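Local atomic coordinates of carboxyvinyl-carboxyphosphonate phosphorylmutase (Bacillus anthracis, PDB entry 4IQD), a protein that belongs to the phosphoenolpyruvate phosphomutase family of TIM-barrel proteins and is modelled here with bound pyruvic acid. Residues 119-131 / 138-150. Residues are numbered along the deposited sequence; the frame is centred on the assembly and turned at random.
Sequences AAVQIEDQQLPKK and KKLVTTEELVQKI
Ile123 and Leu146 mark the tight end of this contact, where strand 120-124 of the TIM-barrel sheet meets the helix that follows it in the beta-alpha-beta unit completed by strand 161-166. The segment axes approach to 9.7 Å at 156°, the nearly antiparallel course expected when a barrel helix runs back along its strand. Leu146 straddles the strand end: CD1 lies 3.6 Å from Ile123 CD1, while CD2 rests against CB of Asp125. With CG1 of Ile123 anti to the backbone N (chi1 -171°), the chain reaches out past Leu146 in the opposite direction, and its CD1 also meets CB and CD of Lys149. The Lys149 ammonium continues beyond this apolar patch to the carbonyl oxygens of Thr98 and Gly101.

Past the strand, the two loops are joined by a single beta bridge between Gln126 and Leu140, CA to CA 4.4 Å. Its two bonds are unequal: Val141 N to Asp125 O is short (2.8 Å) and straight (163°), whereas Gln127 N to Lys139 O stretches to 3.3 Å. The carboxylate of buried Asp125 is bonded to Thr166 OG1, Tyr184 OH and the backbone N of Asp167, so both oxygens are satisfied and the group is probably held in a fixed orientation; Leu140 CD2 packs 3.8 Å from Asp125 OD1.

The solvent side is looser in kind: exposed Lys139 lies alongside Gln127, both pointing the same way, and touches it through its aliphatic chain, CD 3.2 Å from Gln127 OE1, with no hydrogen bond from the ammonium to that oxygen. At the exposed helix start Thr142 and Glu145 form a capping box, in which Glu145 N donates to Thr142 OG1 at 3.1 Å and Glu145 OE1 accepts from both Thr142 N and Thr142 OG1, using its anti lone pair for the hydroxyl.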
loop_
_atom_site.group_PDB
_atom_site.type_symbol
_atom_site.label_atom_id
_atom_site.label_comp_id
_atom_site.label_asym_id
_atom_site.label_seq_id
_atom_site.Cartn_x
_atom_site.Cartn_y
_atom_site.Cartn_z
ATOM N N ALA A 119 -8.221 -9.264 15.507
ATOM C CA ALA A 119 -9.411 -9.524 16.310
ATOM C C ALA A 119 -10.225 -10.720 15.816
ATOM O O ALA A 119 -10.817 -11.438 16.618
ATOM C CB ALA A 119 -10.284 -8.284 16.373
ATOM N N ALA A 120 -10.253 -10.925 14.500
ATOM C CA ALA A 120 -11.064 -11.983 13.896
ATOM C C ALA A 120 -10.496 -12.450 12.560
ATOM O O ALA A 120 -9.780 -11.711 11.891
ATOM C CB ALA A 120 -12.495 -11.508 13.710
ATOM N N VAL A 121 -10.825 -13.680 12.175
ATOM C CA VAL A 121 -10.386 -14.224 10.895
ATOM C C VAL A 121 -11.535 -14.861 10.129
ATOM O O VAL A 121 -12.455 -15.425 10.722
ATOM C CB VAL A 121 -9.269 -15.273 11.063
ATOM C CG1 VAL A 121 -7.963 -14.604 11.480
ATOM C CG2 VAL A 121 -9.683 -16.349 12.063
ATOM N N GLN A 122 -11.467 -14.761 8.806
ATOM C CA GLN A 122 -12.466 -15.357 7.932
ATOM C C GLN A 122 -11.869 -16.519 7.164
ATOM O O GLN A 122 -10.928 -16.346 6.394
ATOM C CB GLN A 122 -13.004 -14.329 6.945
ATOM C CG GLN A 122 -13.798 -14.942 5.809
ATOM C CD GLN A 122 -13.905 -14.023 4.611
ATOM O OE1 GLN A 122 -14.264 -12.853 4.740
ATOM N NE2 GLN A 122 -13.586 -14.547 3.435
ATOM N N ILE A 123 -12.431 -17.702 7.375
ATOM C CA ILE A 123 -11.959 -18.906 6.712
ATOM C C ILE A 123 -13.097 -19.489 5.879
ATOM O O ILE A 123 -14.262 -19.396 6.262
ATOM C CB ILE A 123 -11.432 -19.933 7.739
ATOM C CG1 ILE A 123 -10.743 -21.107 7.045
ATOM C CG2 ILE A 123 -12.546 -20.428 8.644
ATOM C CD1 ILE A 123 -10.256 -22.157 8.012
ATOM N N GLU A 124 -12.760 -20.070 4.731
ATOM C CA GLU A 124 -13.771 -20.512 3.775
ATOM C C GLU A 124 -13.681 -21.995 3.429
ATOM O O GLU A 124 -12.641 -22.626 3.619
ATOM C CB GLU A 124 -13.687 -19.676 2.497
ATOM C CG GLU A 124 -12.412 -19.873 1.699
ATOM C CD GLU A 124 -12.213 -18.795 0.649
ATOM O OE1 GLU A 124 -11.612 -19.088 -0.406
ATOM O OE2 GLU A 124 -12.654 -17.650 0.879
ATOM N N ASP A 125 -14.782 -22.538 2.915
ATOM C CA ASP A 125 -14.847 -23.950 2.541
ATOM C C ASP A 125 -14.510 -24.201 1.074
ATOM O O ASP A 125 -14.687 -25.308 0.574
ATOM C CB ASP A 125 -16.211 -24.562 2.889
ATOM C CG ASP A 125 -17.381 -23.825 2.247
ATOM O OD1 ASP A 125 -17.158 -22.876 1.469
ATOM O OD2 ASP A 125 -18.536 -24.213 2.524
ATOM N N GLN A 126 -14.027 -23.172 0.389
ATOM C CA GLN A 126 -13.541 -23.339 -0.971
ATOM C C GLN A 126 -12.377 -24.309 -0.952
ATOM O O GLN A 126 -11.663 -24.410 0.043
ATOM C CB GLN A 126 -13.097 -21.999 -1.556
ATOM C CG GLN A 126 -14.203 -21.218 -2.242
ATOM C CD GLN A 126 -14.242 -21.460 -3.738
ATOM O OE1 GLN A 126 -13.351 -22.102 -4.298
ATOM N NE2 GLN A 126 -15.272 -20.942 -4.396
ATOM N N GLN A 127 -12.195 -25.037 -2.045
ATOM C CA GLN A 127 -11.116 -26.007 -2.120
ATOM C C GLN A 127 -9.951 -25.400 -2.883
ATOM O O GLN A 127 -10.089 -25.014 -4.041
ATOM C CB GLN A 127 -11.601 -27.298 -2.780
ATOM C CG GLN A 127 -10.770 -28.521 -2.439
ATOM C CD GLN A 127 -9.703 -28.801 -3.469
ATOM O OE1 GLN A 127 -9.976 -29.390 -4.514
ATOM N NE2 GLN A 127 -8.476 -28.380 -3.183
ATOM N N LEU A 128 -8.806 -25.304 -2.216
ATOM C CA LEU A 128 -7.638 -24.640 -2.780
ATOM C C LEU A 128 -6.359 -25.434 -2.539
ATOM O O LEU A 128 -6.227 -26.103 -1.515
ATOM C CB LEU A 128 -7.502 -23.230 -2.202
ATOM C CG LEU A 128 -8.233 -22.141 -2.985
ATOM C CD1 LEU A 128 -8.759 -21.062 -2.054
ATOM C CD2 LEU A 128 -7.304 -21.544 -4.032
ATOM N N PRO A 129 -5.413 -25.372 -3.491
ATOM C CA PRO A 129 -5.539 -24.651 -4.762
ATOM C C PRO A 129 -6.359 -25.447 -5.763
ATOM O O PRO A 129 -6.678 -26.608 -5.509
ATOM C CB PRO A 129 -4.094 -24.548 -5.241
ATOM C CG PRO A 129 -3.443 -25.755 -4.678
ATOM C CD PRO A 129 -4.076 -25.970 -3.333
ATOM N N LYS A 130 -6.693 -24.826 -6.886
ATOM C CA LYS A 130 -7.492 -25.484 -7.906
ATOM C C LYS A 130 -6.625 -26.406 -8.748
ATOM O O LYS A 130 -5.436 -26.148 -8.942
ATOM C CB LYS A 130 -8.154 -24.447 -8.805
ATOM C CG LYS A 130 -8.639 -23.212 -8.071
ATOM C CD LYS A 130 -9.855 -23.511 -7.217
ATOM C CE LYS A 130 -10.361 -22.248 -6.540
ATOM N NZ LYS A 130 -10.619 -21.156 -7.521
ATOM N N LYS A 131 -7.228 -27.483 -9.244
ATOM C CA LYS A 131 -6.535 -28.411 -10.126
ATOM C C LYS A 131 -6.065 -27.687 -11.377
ATOM O O LYS A 131 -6.761 -26.818 -11.904
ATOM C CB LYS A 131 -7.443 -29.585 -10.508
ATOM C CG LYS A 131 -6.795 -30.600 -11.445
ATOM C CD LYS A 131 -7.788 -31.658 -11.914
ATOM C CE LYS A 131 -7.554 -33.009 -11.244
ATOM N NZ LYS A 131 -7.833 -32.995 -9.781
ATOM N N LYS A 138 -14.876 -24.254 -8.783
ATOM C CA LYS A 138 -15.906 -23.776 -7.877
ATOM C C LYS A 138 -16.193 -24.822 -6.813
ATOM O O LYS A 138 -17.080 -24.646 -5.982
ATOM C CB LYS A 138 -17.183 -23.472 -8.655
ATOM C CG LYS A 138 -17.618 -24.615 -9.559
ATOM C CD LYS A 138 -18.964 -24.349 -10.207
ATOM C CE LYS A 138 -19.388 -25.523 -11.075
ATOM N NZ LYS A 138 -20.765 -25.357 -11.621
ATOM N N LYS A 139 -15.441 -25.915 -6.842
ATOM C CA LYS A 139 -15.681 -27.007 -5.914
ATOM C C LYS A 139 -15.296 -26.616 -4.496
ATOM O O LYS A 139 -14.468 -25.732 -4.286
ATOM C CB LYS A 139 -14.917 -28.258 -6.337
ATOM C CG LYS A 139 -13.454 -28.238 -5.968
ATOM C CD LYS A 139 -12.969 -29.637 -5.635
ATOM C CE LYS A 139 -13.105 -30.570 -6.827
ATOM N NZ LYS A 139 -12.600 -31.940 -6.520
ATOM N N LEU A 140 -15.908 -27.283 -3.524
ATOM C CA LEU A 140 -15.667 -26.991 -2.118
ATOM C C LEU A 140 -15.115 -28.218 -1.422
ATOM O O LEU A 140 -15.223 -29.332 -1.933
ATOM C CB LEU A 140 -16.970 -26.590 -1.437
ATOM C CG LEU A 140 -17.793 -25.503 -2.121
ATOM C CD1 LEU A 140 -19.125 -25.362 -1.423
ATOM C CD2 LEU A 140 -17.043 -24.181 -2.123
ATOM N N VAL A 141 -14.528 -28.014 -0.250
ATOM C CA VAL A 141 -14.078 -29.126 0.568
ATOM C C VAL A 141 -15.282 -29.701 1.285
ATOM O O VAL A 141 -16.350 -29.089 1.305
ATOM C CB VAL A 141 -13.055 -28.685 1.621
ATOM C CG1 VAL A 141 -11.854 -28.036 0.958
ATOM C CG2 VAL A 141 -13.699 -27.740 2.629
ATOM N N THR A 142 -15.114 -30.878 1.872
ATOM C CA THR A 142 -16.195 -31.487 2.624
ATOM C C THR A 142 -16.497 -30.629 3.836
ATOM O O THR A 142 -15.664 -29.831 4.269
ATOM C CB THR A 142 -15.836 -32.896 3.098
ATOM O OG1 THR A 142 -14.658 -32.839 3.910
ATOM C CG2 THR A 142 -15.584 -33.802 1.912
ATOM N N THR A 143 -17.697 -30.790 4.373
ATOM C CA THR A 143 -18.098 -30.058 5.559
ATOM C C THR A 143 -17.139 -30.345 6.707
ATOM O O THR A 143 -16.723 -29.430 7.414
ATOM C CB THR A 143 -19.531 -30.416 5.972
ATOM O OG1 THR A 143 -20.415 -30.183 4.868
ATOM C CG2 THR A 143 -19.971 -29.570 7.151
ATOM N N GLU A 144 -16.779 -31.614 6.870
ATOM C CA GLU A 144 -15.849 -32.039 7.913
ATOM C C GLU A 144 -14.501 -31.360 7.754
ATOM O O GLU A 144 -13.844 -31.010 8.735
ATOM C CB GLU A 144 -15.650 -33.553 7.864
ATOM C CG GLU A 144 -14.475 -34.047 8.697
ATOM C CD GLU A 144 -14.154 -35.507 8.452
ATOM O OE1 GLU A 144 -13.827 -35.861 7.299
ATOM O OE2 GLU A 144 -14.232 -36.301 9.413
ATOM N N GLU A 145 -14.099 -31.175 6.503
ATOM C CA GLU A 145 -12.803 -30.604 6.193
ATOM C C GLU A 145 -12.638 -29.215 6.806
ATOM O O GLU A 145 -11.589 -28.902 7.363
ATOM C CB GLU A 145 -12.600 -30.563 4.680
ATOM C CG GLU A 145 -11.216 -30.987 4.226
ATOM C CD GLU A 145 -11.175 -31.365 2.755
ATOM O OE1 GLU A 145 -12.100 -32.074 2.294
ATOM O OE2 GLU A 145 -10.221 -30.948 2.062
ATOM N N LEU A 146 -13.676 -28.388 6.718
ATOM C CA LEU A 146 -13.634 -27.072 7.347
ATOM C C LEU A 146 -13.856 -27.186 8.849
ATOM O O LEU A 146 -13.268 -26.438 9.628
ATOM C CB LEU A 146 -14.665 -26.115 6.742
ATOM C CG LEU A 146 -14.513 -24.686 7.281
ATOM C CD1 LEU A 146 -13.098 -24.182 7.044
ATOM C CD2 LEU A 146 -15.521 -23.722 6.688
ATOM N N VAL A 147 -14.709 -28.125 9.241
ATOM C CA VAL A 147 -15.024 -28.356 10.643
ATOM C C VAL A 147 -13.759 -28.587 11.455
ATOM O O VAL A 147 -13.568 -27.986 12.510
ATOM C CB VAL A 147 -15.983 -29.555 10.808
ATOM C CG1 VAL A 147 -15.856 -30.179 12.194
ATOM C CG2 VAL A 147 -17.418 -29.123 10.536
ATOM N N GLN A 148 -12.887 -29.447 10.946
ATOM C CA GLN A 148 -11.627 -29.731 11.613
ATOM C C GLN A 148 -10.738 -28.494 11.685
ATOM O O GLN A 148 -10.100 -28.237 12.705
ATOM C CB GLN A 148 -10.903 -30.862 10.898
ATOM C CG GLN A 148 -11.631 -32.181 10.987
ATOM C CD GLN A 148 -10.978 -33.249 10.149
ATOM O OE1 GLN A 148 -10.402 -32.963 9.101
ATOM N NE2 GLN A 148 -11.056 -34.490 10.609
ATOM N N LYS A 149 -10.705 -27.724 10.603
ATOM C CA LYS A 149 -9.922 -26.496 10.567
ATOM C C LYS A 149 -10.400 -25.491 11.611
ATOM O O LYS A 149 -9.592 -24.829 12.259
ATOM C CB LYS A 149 -9.961 -25.867 9.177
ATOM C CG LYS A 149 -9.113 -26.591 8.153
ATOM C CD LYS A 149 -8.971 -25.780 6.880
ATOM C CE LYS A 149 -7.870 -26.339 5.997
ATOM N NZ LYS A 149 -7.615 -25.491 4.802
ATOM N N ILE A 150 -11.715 -25.378 11.767
ATOM C CA ILE A 150 -12.290 -24.478 12.754
ATOM C C ILE A 150 -11.918 -24.940 14.158
ATOM O O ILE A 150 -11.545 -24.135 15.011
ATOM C CB ILE A 150 -13.819 -24.392 12.601
ATOM C CG1 ILE A 150 -14.173 -23.755 11.254
ATOM C CG2 ILE A 150 -14.433 -23.601 13.737
ATOM C CD1 ILE A 150 -15.651 -23.732 10.946
#